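Local coordinates for hypothetical protein (Nostoc punctiforme, PDB 2O62) that is of unknown function but folds into two beta domains of the calycin type, a group that includes many small-ligand-binding barrels, at residues Leu107-Leu110 against His116-Gly119; Ser21-Glu26 against Leu214-Ala219; Thr153-Leu158 against Asp162-Thr167. All blocks are in the same frame, centred on the assembly; numbering follows the deposited sequence. Where two conformers were deposited one is given.

Interaction 1 and interaction 2 lie close together, with centres about 10 Å apart, and touch where P25 meets L117 and N118 and where L107 meets L215. Both reach the nine-stranded antiparallel sheet of the N-terminal half, in which strands 14-23 and 117-127 are neighbours. Interaction 2 also takes in a loop of the C-terminal barrel, so it joins the two calycin-like halves. Interaction 3 is the hairpin of the first two barrel strands. Its centre is about 24 Å from that of interaction 1 and 27 Å from that of interaction 2, across the chain's centre. Along the chain, interactions 1 and 3 follow in series inside the long loop closed by interaction 2.

Interaction 1: residues Leu107-Leu110 against His116-Gly119; sequences LVQL and HLNG
In L117 the first torsion (chi1 -177°) swings CG to the side away from the backbone N, and the second then turns CD1 to within 3.5 Å of L110 O, beside the backbone junction of the two strands. Q109 sets CG beside its own N (chi1 -59°) and extends from there, which takes its amide past L117 to S223. The two side chains cross at about a right angle. Q109 OE1 comes 3.9 Å from L117 CD1, but this is packing. The polar partner of that oxygen is S223 OG, on strand 219-224 of the C-terminal barrel.

The backbone makes the main bonds. L110 and G119 form an antiparallel hydrogen-bonded pair. L110 N donates to G119 O at 3.0 Å, a bond bent at the hydrogen. L110 O accepts twice. N118 N reaches it at 2.7 Å, in the carbonyl plane and nearly straight (N-H...O 163°). G119 N lies farther off, 3.3 Å from L110 O, and tilted from that plane. N118 and G119 therefore both face L110, which makes a classic beta bulge at the start of strand 117-127, in the hairpin with strand 103-111. The side chain of L110 stays beside its strand partner, with CB 3.5 Å from G119 O. A glycerol, probably from the crystallisation liquor, accepts a bond from L117 N.

Two donors on one carbonyl give L110 O a double grip. The shorter, straighter bond from N118 N is probably the stronger of the two. The extra residue of the bulge is thus taken up while both neighbouring amides stay bonded to the opposite strand.

Interaction 2: residues Ser21-Glu26 against Leu214-Ala219; sequences SNFSPE and LLPDGA
The interface between the N-terminal sheet and the C-terminal barrel holds this small apolar contact. F23, at the end of strand 14-23, meets L215 and P216 in the tight loop between barrel strands 210-214 and 219-224. The CB of F23 points toward that loop. CG stands beside the backbone N (chi1 -74°), and the ring extends from there to meet the proline from the opposite direction.

Ring atom CZ of F23 comes 3.7 Å from P216 CG. This approach is oblique to the ring. P216 CD touches the same end of the ring, 4.0 Å from F23 CE2. L215 CD2 lies over one face of the F23 phenyl, 4.2 Å above the plane and offset toward the rim. Across these segments the contact is apolar packing; L29 and L122 of the same sheet also touch F23, while L215 reaches L107.

Both segments also bond within themselves. In the loop, L215 N donates to A219 O at 2.8 Å and A219 N donates to P216 O at 3.1 Å, closing a turn in which D217 and G218 both have positive phi. D217 forms a salt bridge with R103 of the N-terminal sheet, so a charged link accompanies the apolar one. After F23 the chain leaves the strand through an ST turn, where S24 OG accepts from E26 N at 3.3 Å.

The whole is a strand end of one beta domain packed on a tight strand-connecting turn of another. Both halves belong to calycin-clan families; the second is a closed antiparallel barrel.

Interaction 3: residues Thr153-Leu158 against Asp162-Thr167; sequences TIYRDL and DIYSTT
The Y155 ring receives D162 OD2 at its edge, near the ring plane, as its hydroxyl bonds to that oxygen. The carboxylate is turned steeply against the ring, with the two planes 84° apart. Y155 OH donates to D162 OD2 at 2.6 Å, a short bond that uses the anti lone pair, away from the other oxygen. D162 comes in across the end of the tyrosine. Y155 also makes a cation-pi contact with R159, which in turn forms a salt bridge with D157 OD1.

The second ring, Y164, meets T153 obliquely: T153 OG1 lies 3.5 Å from Y164 CE2. T153 turns OG1 beside its own backbone N (chi1 -59°), which sets the hydroxyl near the tyrosine, while its hydrogen-bond partner is T263 OG1 on strand 259-269. The ring of F184 meets that of Y164, with the planes at about 30°.

These groups sit on the beta hairpin of strands 145-155 and 162-172, the first two strands of the closed antiparallel barrel. T153 and D162 are an antiparallel hydrogen-bonded pair with both side chains on the same face of the sheet. T153 N donates to D162 O at 2.9 Å, and D162 N returns a bond of 2.9 Å to T153 O. Past this pair the chain of strand 145-155 enters a type I turn from Y155 to L158, in which L158 N donates to Y155 O at 3.0 Å. The hydroxyl bond of Y155 therefore ties the start of the turn to the first residue of the returning strand. R156 NH1 bonds W259 O at the start of strand 259-269.

Interaction 1: residues Leu107-Leu110 against His116-Gly119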
ATOM      1  N   LEU A 107      -1.808   3.616  -3.085  1.00 21.02           N
ATOM      2  CA  LEU A 107      -3.102   2.991  -2.944  1.00 21.25           C
ATOM      3  C   LEU A 107      -3.757   3.424  -1.640  1.00 20.41           C
ATOM      4  O   LEU A 107      -3.217   3.198  -0.567  1.00 19.83           O
ATOM      5  CB  LEU A 107      -2.977   1.453  -3.034  1.00 20.84           C
ATOM      6  CG  LEU A 107      -4.268   0.628  -3.260  1.00 26.12           C
ATOM      7  CD1 LEU A 107      -3.992  -0.611  -4.053  1.00 30.54           C
ATOM      8  CD2 LEU A 107      -4.862   0.207  -1.954  1.00 27.97           C
ATOM      9  N   VAL A 108      -4.939   4.025  -1.750  1.00 20.34           N
ATOM     10  CA  VAL A 108      -5.776   4.368  -0.633  1.00 20.21           C
ATOM     11  C   VAL A 108      -6.963   3.390  -0.490  1.00 19.84           C
ATOM     12  O   VAL A 108      -7.672   3.080  -1.470  1.00 19.86           O
ATOM     13  CB  VAL A 108      -6.345   5.790  -0.795  1.00 21.40           C
ATOM     14  CG1 VAL A 108      -7.091   6.204   0.420  1.00 22.62           C
ATOM     15  CG2 VAL A 108      -5.242   6.760  -1.094  1.00 21.86           C
ATOM     16  N   GLN A 109      -7.135   2.888   0.727  1.00 19.66           N
ATOM     17  CA  GLN A 109      -8.298   2.111   1.119  1.00 19.59           C
ATOM     18  C   GLN A 109      -9.180   2.899   2.049  1.00 19.74           C
ATOM     19  O   GLN A 109      -8.683   3.606   2.942  1.00 18.90           O
ATOM     20  CB  GLN A 109      -7.890   0.811   1.836  1.00 20.64           C
ATOM     21  CG  GLN A 109      -6.996  -0.130   1.007  1.00 21.65           C
ATOM     22  CD  GLN A 109      -6.883  -1.530   1.575  1.00 22.44           C
ATOM     23  OE1 GLN A 109      -7.865  -2.097   2.098  1.00 26.55           O
ATOM     24  NE2 GLN A 109      -5.704  -2.123   1.424  1.00 23.88           N
ATOM     25  N   LEU A 110     -10.484   2.749   1.859  1.00 20.04           N
ATOM     26  CA  LEU A 110     -11.506   3.505   2.564  1.00 19.64           C
ATOM     27  C   LEU A 110     -12.570   2.540   3.045  1.00 19.85           C
ATOM     28  O   LEU A 110     -13.126   1.777   2.247  1.00 20.40           O
ATOM     29  CB  LEU A 110     -12.125   4.555   1.651  1.00 21.26           C
ATOM     30  CG  LEU A 110     -11.169   5.578   1.057  1.00 22.93           C
ATOM     31  CD1 LEU A 110     -11.905   6.401   0.050  1.00 26.65           C
ATOM     32  CD2 LEU A 110     -10.559   6.499   2.135  1.00 22.04           C
ATOM     33  N   HIS A 116     -16.577  -2.136   6.703  1.00 20.99           N
ATOM     34  CA  HIS A 116     -16.406  -2.834   5.438  1.00 21.08           C
ATOM     35  C   HIS A 116     -15.726  -1.942   4.407  1.00 20.62           C
ATOM     36  O   HIS A 116     -15.955  -0.741   4.379  1.00 21.02           O
ATOM     37  CB  HIS A 116     -17.757  -3.261   4.886  1.00 22.14           C
ATOM     38  CG  HIS A 116     -18.468  -4.251   5.737  1.00 22.65           C
ATOM     39  ND1 HIS A 116     -19.757  -4.059   6.174  1.00 25.31           N
ATOM     40  CD2 HIS A 116     -18.066  -5.427   6.255  1.00 25.65           C
ATOM     41  CE1 HIS A 116     -20.135  -5.097   6.900  1.00 26.38           C
ATOM     42  NE2 HIS A 116     -19.122  -5.939   6.972  1.00 26.90           N
ATOM     43  N   LEU A 117     -14.906  -2.530   3.534  1.00 20.47           N
ATOM     44  CA  LEU A 117     -14.267  -1.770   2.467  1.00 20.53           C
ATOM     45  C   LEU A 117     -15.335  -1.108   1.584  1.00 21.01           C
ATOM     46  O   LEU A 117     -16.285  -1.754   1.137  1.00 21.03           O
ATOM     47  CB  LEU A 117     -13.328  -2.646   1.641  1.00 21.07           C
ATOM     48  CG  LEU A 117     -12.531  -1.970   0.523  1.00 21.42           C
ATOM     49  CD1 LEU A 117     -11.478  -1.074   1.065  1.00 21.05           C
ATOM     50  CD2 LEU A 117     -11.876  -3.034  -0.303  1.00 22.81           C
ATOM     51  N   ASN A 118     -15.202   0.210   1.434  1.00 20.87           N
ATOM     52  CA  ASN A 118     -16.148   1.055   0.684  1.00 22.51           C
ATOM     53  C   ASN A 118     -15.595   1.484  -0.692  1.00 22.17           C
ATOM     54  O   ASN A 118     -16.333   1.696  -1.618  1.00 21.13           O
ATOM     55  CB  ASN A 118     -16.474   2.316   1.488  1.00 23.02           C
ATOM     56  CG  ASN A 118     -17.510   3.206   0.816  1.00 25.12           C
ATOM     57  OD1 ASN A 118     -17.178   4.301   0.366  1.00 27.95           O
ATOM     58  ND2 ASN A 118     -18.747   2.729   0.710  1.00 25.58           N
ATOM     59  N   GLY A 119     -14.287   1.669  -0.789  1.00 22.43           N
ATOM     60  CA  GLY A 119     -13.700   2.103  -2.016  1.00 22.53           C
ATOM     61  C   GLY A 119     -12.189   2.146  -1.897  1.00 21.98           C
ATOM     62  O   GLY A 119     -11.608   2.073  -0.794  1.00 21.49           O
TER

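Interaction 2: residues Ser21-Glu26 against Leu214-Ala219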
ATOM      1  N   SER A  21      -7.506   7.617  -9.402  1.00 19.02           N
ATOM      2  CA  SER A  21      -8.567   6.717  -9.903  1.00 19.53           C
ATOM      3  C   SER A  21      -9.307   6.064  -8.754  1.00 20.71           C
ATOM      4  O   SER A  21      -8.683   5.413  -7.922  1.00 21.56           O
ATOM      5  CB  SER A  21      -7.952   5.617 -10.770  1.00 19.26           C
ATOM      6  OG  SER A  21      -7.152   6.197 -11.773  1.00 19.88           O
ATOM      7  N   ASN A  22     -10.621   6.274  -8.688  1.00 21.09           N
ATOM      8  CA  ASN A  22     -11.486   5.630  -7.702  1.00 21.06           C
ATOM      9  C   ASN A  22     -12.066   4.360  -8.250  1.00 19.98           C
ATOM     10  O   ASN A  22     -12.703   4.383  -9.282  1.00 20.16           O
ATOM     11  CB  ASN A  22     -12.651   6.526  -7.341  1.00 22.57           C
ATOM     12  CG  ASN A  22     -12.198   7.825  -6.751  1.00 28.53           C
ATOM     13  OD1 ASN A  22     -11.134   7.906  -6.141  1.00 34.68           O
ATOM     14  ND2 ASN A  22     -13.001   8.854  -6.922  1.00 40.02           N
ATOM     15  N   PHE A  23     -11.852   3.303  -7.490  1.00 19.32           N
ATOM     16  CA  PHE A  23     -12.356   1.978  -7.763  1.00 21.01           C
ATOM     17  C   PHE A  23     -13.348   1.535  -6.701  1.00 21.47           C
ATOM     18  O   PHE A  23     -13.225   1.878  -5.516  1.00 21.26           O
ATOM     19  CB  PHE A  23     -11.183   0.993  -7.757  1.00 21.32           C
ATOM     20  CG  PHE A  23     -10.314   1.091  -8.953  1.00 21.94           C
ATOM     21  CD1 PHE A  23      -9.249   1.957  -8.979  1.00 22.82           C
ATOM     22  CD2 PHE A  23     -10.559   0.319 -10.077  1.00 24.12           C
ATOM     23  CE1 PHE A  23      -8.433   2.073 -10.099  1.00 21.76           C
ATOM     24  CE2 PHE A  23      -9.739   0.436 -11.209  1.00 23.90           C
ATOM     25  CZ  PHE A  23      -8.656   1.331 -11.190  1.00 21.53           C
ATOM     26  N   SER A  24     -14.302   0.710  -7.115  1.00 21.38           N
ATOM     27  CA  SER A  24     -15.189   0.012  -6.186  1.00 22.05           C
ATOM     28  C   SER A  24     -14.424  -1.110  -5.458  1.00 22.29           C
ATOM     29  O   SER A  24     -13.330  -1.509  -5.897  1.00 22.40           O
ATOM     30  CB  SER A  24     -16.381  -0.586  -6.934  1.00 22.01           C
ATOM     31  OG  SER A  24     -16.003  -1.760  -7.616  1.00 21.78           O
ATOM     32  N   PRO A  25     -14.998  -1.634  -4.363  1.00 23.16           N
ATOM     33  CA  PRO A  25     -14.368  -2.773  -3.661  1.00 23.68           C
ATOM     34  C   PRO A  25     -14.284  -4.070  -4.498  1.00 24.27           C
ATOM     35  O   PRO A  25     -13.567  -4.983  -4.089  1.00 24.61           O
ATOM     36  CB  PRO A  25     -15.267  -2.988  -2.455  1.00 23.74           C
ATOM     37  CG  PRO A  25     -16.023  -1.726  -2.290  1.00 23.83           C
ATOM     38  CD  PRO A  25     -16.238  -1.205  -3.684  1.00 22.61           C
ATOM     39  N   GLU A  26     -14.975  -4.139  -5.637  1.00 24.22           N
ATOM     40  CA  GLU A  26     -14.817  -5.245  -6.590  1.00 25.13           C
ATOM     41  C   GLU A  26     -13.884  -4.894  -7.770  1.00 25.18           C
ATOM     42  O   GLU A  26     -13.756  -5.672  -8.682  1.00 25.68           O
ATOM     43  CB  GLU A  26     -16.161  -5.709  -7.143  1.00 26.39           C
ATOM     44  CG  GLU A  26     -17.185  -6.085  -6.089  1.00 30.98           C
ATOM     45  CD  GLU A  26     -17.797  -4.870  -5.349  1.00 38.80           C
ATOM     46  OE1 GLU A  26     -18.145  -3.845  -5.997  1.00 43.01           O
ATOM     47  OE2 GLU A  26     -17.934  -4.943  -4.102  1.00 44.91           O
ATOM     48  N   LEU A 214      -7.335  -7.672  -7.013  1.00 21.31           N
ATOM     49  CA  LEU A 214      -6.279  -7.524  -8.004  1.00 22.53           C
ATOM     50  C   LEU A 214      -6.631  -6.325  -8.881  1.00 21.78           C
ATOM     51  O   LEU A 214      -7.775  -6.207  -9.332  1.00 21.42           O
ATOM     52  CB  LEU A 214      -6.216  -8.770  -8.862  1.00 24.18           C
ATOM     53  CG  LEU A 214      -6.132 -10.086  -8.055  1.00 25.61           C
ATOM     54  CD1 LEU A 214      -6.147 -11.248  -9.027  1.00 30.83           C
ATOM     55  CD2 LEU A 214      -4.946 -10.094  -7.160  1.00 25.60           C
ATOM     56  N   LEU A 215      -5.665  -5.441  -9.089  1.00 20.46           N
ATOM     57  CA  LEU A 215      -5.918  -4.174  -9.729  1.00 19.71           C
ATOM     58  C   LEU A 215      -5.004  -3.877 -10.902  1.00 19.39           C
ATOM     59  O   LEU A 215      -4.052  -4.641 -11.206  1.00 17.84           O
ATOM     60  CB  LEU A 215      -5.745  -3.070  -8.669  1.00 20.75           C
ATOM     61  CG  LEU A 215      -6.790  -3.029  -7.540  1.00 21.43           C
ATOM     62  CD1 LEU A 215      -6.261  -2.218  -6.347  1.00 24.18           C
ATOM     63  CD2 LEU A 215      -8.130  -2.496  -8.063  1.00 24.00           C
ATOM     64  N   PRO A 216      -5.283  -2.757 -11.599  1.00 19.32           N
ATOM     65  CA  PRO A 216      -4.332  -2.301 -12.589  1.00 19.22           C
ATOM     66  C   PRO A 216      -2.896  -2.003 -12.062  1.00 19.26           C
ATOM     67  O   PRO A 216      -2.644  -1.810 -10.840  1.00 20.31           O
ATOM     68  CB  PRO A 216      -4.964  -1.002 -13.098  1.00 19.68           C
ATOM     69  CG  PRO A 216      -6.420  -1.142 -12.826  1.00 19.80           C
ATOM     70  CD  PRO A 216      -6.493  -1.890 -11.556  1.00 18.64           C
ATOM     71  N   ASP A 217      -1.974  -1.951 -13.016  1.00 19.13           N
ATOM     72  CA  ASP A 217      -0.593  -1.533 -12.759  1.00 18.86           C
ATOM     73  C   ASP A 217       0.131  -2.460 -11.777  1.00 19.14           C
ATOM     74  O   ASP A 217       0.967  -2.012 -10.983  1.00 19.30           O
ATOM     75  CB  ASP A 217      -0.573  -0.104 -12.233  1.00 19.45           C
ATOM     76  CG  ASP A 217       0.842   0.524 -12.259  1.00 22.25           C
ATOM     77  OD1 ASP A 217       1.595   0.350 -13.266  1.00 21.87           O
ATOM     78  OD2 ASP A 217       1.244   1.167 -11.256  1.00 28.07           O
ATOM     79  N   GLY A 218      -0.258  -3.730 -11.810  1.00 19.12           N
ATOM     80  CA  GLY A 218       0.321  -4.793 -10.962  1.00 19.26           C
ATOM     81  C   GLY A 218       0.027  -4.620  -9.479  1.00 19.71           C
ATOM     82  O   GLY A 218       0.650  -5.260  -8.629  1.00 19.54           O
ATOM     83  N   ALA A 219      -1.002  -3.812  -9.164  1.00 20.13           N
ATOM     84  CA  ALA A 219      -1.384  -3.510  -7.790  1.00 19.71           C
ATOM     85  C   ALA A 219      -2.347  -4.522  -7.177  1.00 19.32           C
ATOM     86  O   ALA A 219      -3.181  -5.127  -7.862  1.00 18.41           O
ATOM     87  CB  ALA A 219      -1.988  -2.149  -7.716  1.00 20.71           C
TER

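Interaction 3: residues Thr153-Leu158 against Asp162-Thr167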
ATOM      1  N   THR A 153      10.596  -3.259   9.121  1.00 19.32           N
ATOM      2  CA  THR A 153       9.518  -2.697   9.934  1.00 18.96           C
ATOM      3  C   THR A 153      10.110  -1.508  10.634  1.00 18.18           C
ATOM      4  O   THR A 153      11.158  -1.591  11.331  1.00 18.27           O
ATOM      5  CB  THR A 153       8.908  -3.708  10.951  1.00 18.95           C
ATOM      6  OG1 THR A 153       8.371  -4.852  10.237  1.00 20.02           O
ATOM      7  CG2 THR A 153       7.786  -3.033  11.778  1.00 20.03           C
ATOM      8  N   ILE A 154       9.422  -0.388  10.448  1.00 18.83           N
ATOM      9  CA  ILE A 154       9.712   0.835  11.170  1.00 18.64           C
ATOM     10  C   ILE A 154       8.552   1.231  12.101  1.00 19.46           C
ATOM     11  O   ILE A 154       7.422   0.810  11.921  1.00 18.58           O
ATOM     12  CB  ILE A 154      10.037   1.997  10.201  1.00 18.60           C
ATOM     13  CG1 ILE A 154       8.909   2.273   9.239  1.00 19.62           C
ATOM     14  CG2 ILE A 154      11.335   1.718   9.434  1.00 19.91           C
ATOM     15  CD1 ILE A 154       9.225   3.464   8.327  1.00 20.32           C
ATOM     16  N   TYR A 155       8.884   2.061  13.088  1.00 19.32           N
ATOM     17  CA  TYR A 155       8.020   2.324  14.242  1.00 21.92           C
ATOM     18  C   TYR A 155       7.787   3.798  14.390  1.00 23.97           C
ATOM     19  O   TYR A 155       8.609   4.597  14.005  1.00 23.67           O
ATOM     20  CB  TYR A 155       8.626   1.739  15.521  1.00 21.51           C
ATOM     21  CG  TYR A 155       8.792   0.239  15.367  1.00 21.51           C
ATOM     22  CD1 TYR A 155       7.761  -0.633  15.666  1.00 19.80           C
ATOM     23  CD2 TYR A 155      10.000  -0.299  14.953  1.00 22.04           C
ATOM     24  CE1 TYR A 155       7.900  -2.007  15.501  1.00 21.07           C
ATOM     25  CE2 TYR A 155      10.164  -1.664  14.797  1.00 19.34           C
ATOM     26  CZ  TYR A 155       9.103  -2.517  15.088  1.00 23.11           C
ATOM     27  OH  TYR A 155       9.230  -3.877  14.924  1.00 23.56           O
ATOM     28  N   ARG A 156       6.648   4.139  14.972  1.00 26.96           N
ATOM     29  CA  ARG A 156       6.300   5.525  15.213  1.00 29.41           C
ATOM     30  C   ARG A 156       7.141   6.250  16.193  1.00 31.20           C
ATOM     31  O   ARG A 156       7.282   7.457  16.080  1.00 32.15           O
ATOM     32  CB  ARG A 156       4.893   5.616  15.721  1.00 29.70           C
ATOM     33  CG  ARG A 156       3.897   5.191  14.749  1.00 29.82           C
ATOM     34  CD  ARG A 156       2.577   5.339  15.396  1.00 30.60           C
ATOM     35  NE  ARG A 156       2.452   6.657  15.995  1.00 28.13           N
ATOM     36  CZ  ARG A 156       1.580   6.951  16.944  1.00 28.83           C
ATOM     37  NH1 ARG A 156       0.722   6.034  17.397  1.00 28.46           N
ATOM     38  NH2 ARG A 156       1.546   8.175  17.449  1.00 30.16           N
ATOM     39  N   ASP A 157       7.650   5.533  17.191  1.00 33.78           N
ATOM     40  CA  ASP A 157       8.576   6.093  18.156  1.00 35.99           C
ATOM     41  C   ASP A 157       9.968   6.180  17.572  1.00 37.09           C
ATOM     42  O   ASP A 157      10.890   6.613  18.230  1.00 37.18           O
ATOM     43  CB  ASP A 157       8.578   5.277  19.465  1.00 36.98           C
ATOM     44  CG  ASP A 157       8.680   3.773  19.240  1.00 37.90           C
ATOM     45  OD1 ASP A 157       9.367   3.362  18.287  1.00 40.37           O
ATOM     46  OD2 ASP A 157       8.080   3.001  20.029  1.00 40.67           O
ATOM     47  N   LEU A 158      10.117   5.754  16.324  1.00 38.19           N
ATOM     48  CA  LEU A 158      11.378   5.868  15.609  1.00 38.93           C
ATOM     49  C   LEU A 158      12.542   5.123  16.308  1.00 38.79           C
ATOM     50  O   LEU A 158      13.713   5.385  16.007  1.00 39.14           O
ATOM     51  CB  LEU A 158      11.699   7.351  15.329  1.00 39.24           C
ATOM     52  CG  LEU A 158      10.653   8.081  14.464  1.00 39.52           C
ATOM     53  CD1 LEU A 158      11.063   9.528  14.251  1.00 41.82           C
ATOM     54  CD2 LEU A 158      10.456   7.385  13.130  1.00 40.14           C
ATOM     55  N   ASP A 162      13.362  -3.065  12.534  1.00 19.89           N
ATOM     56  CA  ASP A 162      13.558  -4.492  12.524  1.00 19.56           C
ATOM     57  C   ASP A 162      13.579  -5.059  11.109  1.00 18.79           C
ATOM     58  O   ASP A 162      12.945  -4.510  10.223  1.00 19.02           O
ATOM     59  CB  ASP A 162      12.452  -5.155  13.321  1.00 19.72           C
ATOM     60  CG  ASP A 162      12.644  -4.962  14.808  1.00 21.86           C
ATOM     61  OD1 ASP A 162      13.749  -5.263  15.279  1.00 21.96           O
ATOM     62  OD2 ASP A 162      11.691  -4.563  15.502  1.00 23.37           O
ATOM     63  N   ILE A 163      14.381  -6.117  10.907  1.00 17.84           N
ATOM     64  CA  ILE A 163      14.556  -6.736   9.594  0.50 17.98           C
ATOM     65  C   ILE A 163      14.220  -8.213   9.707  1.00 17.62           C
ATOM     66  O   ILE A 163      14.675  -8.872  10.630  1.00 17.95           O
ATOM     67  CB  ILE A 163      16.022  -6.548   9.082  0.50 18.20           C
ATOM     68  CG1 ILE A 163      16.295  -5.069   8.831  0.50 18.39           C
ATOM     69  CG2 ILE A 163      16.261  -7.302   7.801  0.50 18.61           C
ATOM     70  CD1 ILE A 163      17.747  -4.714   8.787  0.50 20.57           C
ATOM     71  N   TYR A 164      13.446  -8.708   8.747  1.00 17.59           N
ATOM     72  CA  TYR A 164      12.939 -10.067   8.745  1.00 19.45           C
ATOM     73  C   TYR A 164      13.117 -10.680   7.372  1.00 20.32           C
ATOM     74  O   TYR A 164      13.128  -9.955   6.384  1.00 22.01           O
ATOM     75  CB  TYR A 164      11.436 -10.005   9.022  1.00 20.25           C
ATOM     76  CG  TYR A 164      11.085  -9.329  10.311  1.00 20.97           C
ATOM     77  CD1 TYR A 164      11.089 -10.034  11.462  1.00 24.11           C
ATOM     78  CD2 TYR A 164      10.738  -7.991  10.356  1.00 23.59           C
ATOM     79  CE1 TYR A 164      10.789  -9.452  12.680  1.00 25.00           C
ATOM     80  CE2 TYR A 164      10.425  -7.378  11.561  1.00 22.45           C
ATOM     81  CZ  TYR A 164      10.427  -8.143  12.725  1.00 24.80           C
ATOM     82  OH  TYR A 164      10.171  -7.645  13.981  1.00 25.94           O
ATOM     83  N   SER A 165      13.186 -12.001   7.318  1.00 20.91           N
ATOM     84  CA  SER A 165      13.113 -12.767   6.085  0.50 20.43           C
ATOM     85  C   SER A 165      11.663 -13.071   5.743  1.00 21.35           C
ATOM     86  O   SER A 165      10.843 -13.345   6.641  1.00 20.46           O
ATOM     87  CB  SER A 165      13.818 -14.091   6.252  0.50 20.95           C
ATOM     88  OG  SER A 165      15.201 -13.898   6.383  0.50 22.05           O
ATOM     89  N   THR A 166      11.346 -13.069   4.460  1.00 20.85           N
ATOM     90  CA  THR A 166      10.003 -13.398   4.018  1.00 21.82           C
ATOM     91  C   THR A 166      10.053 -14.471   2.967  1.00 22.47           C
ATOM     92  O   THR A 166      11.005 -14.552   2.205  1.00 21.95           O
ATOM     93  CB  THR A 166       9.293 -12.204   3.428  1.00 23.93           C
ATOM     94  OG1 THR A 166       9.937 -11.770   2.215  1.00 22.61           O
ATOM     95  CG2 THR A 166       9.279 -11.063   4.411  1.00 23.28           C
ATOM     96  N   THR A 167       8.989 -15.266   2.952  1.00 21.94           N
ATOM     97  CA  THR A 167       8.710 -16.278   1.953  1.00 22.93           C
ATOM     98  C   THR A 167       7.208 -16.154   1.626  1.00 23.21           C
ATOM     99  O   THR A 167       6.371 -15.978   2.515  1.00 21.13           O
ATOM    100  CB  THR A 167       9.017 -17.694   2.518  1.00 24.09           C
ATOM    101  OG1 THR A 167      10.431 -17.819   2.801  1.00 25.53           O
ATOM    102  CG2 THR A 167       8.659 -18.760   1.523  1.00 26.88           C
TER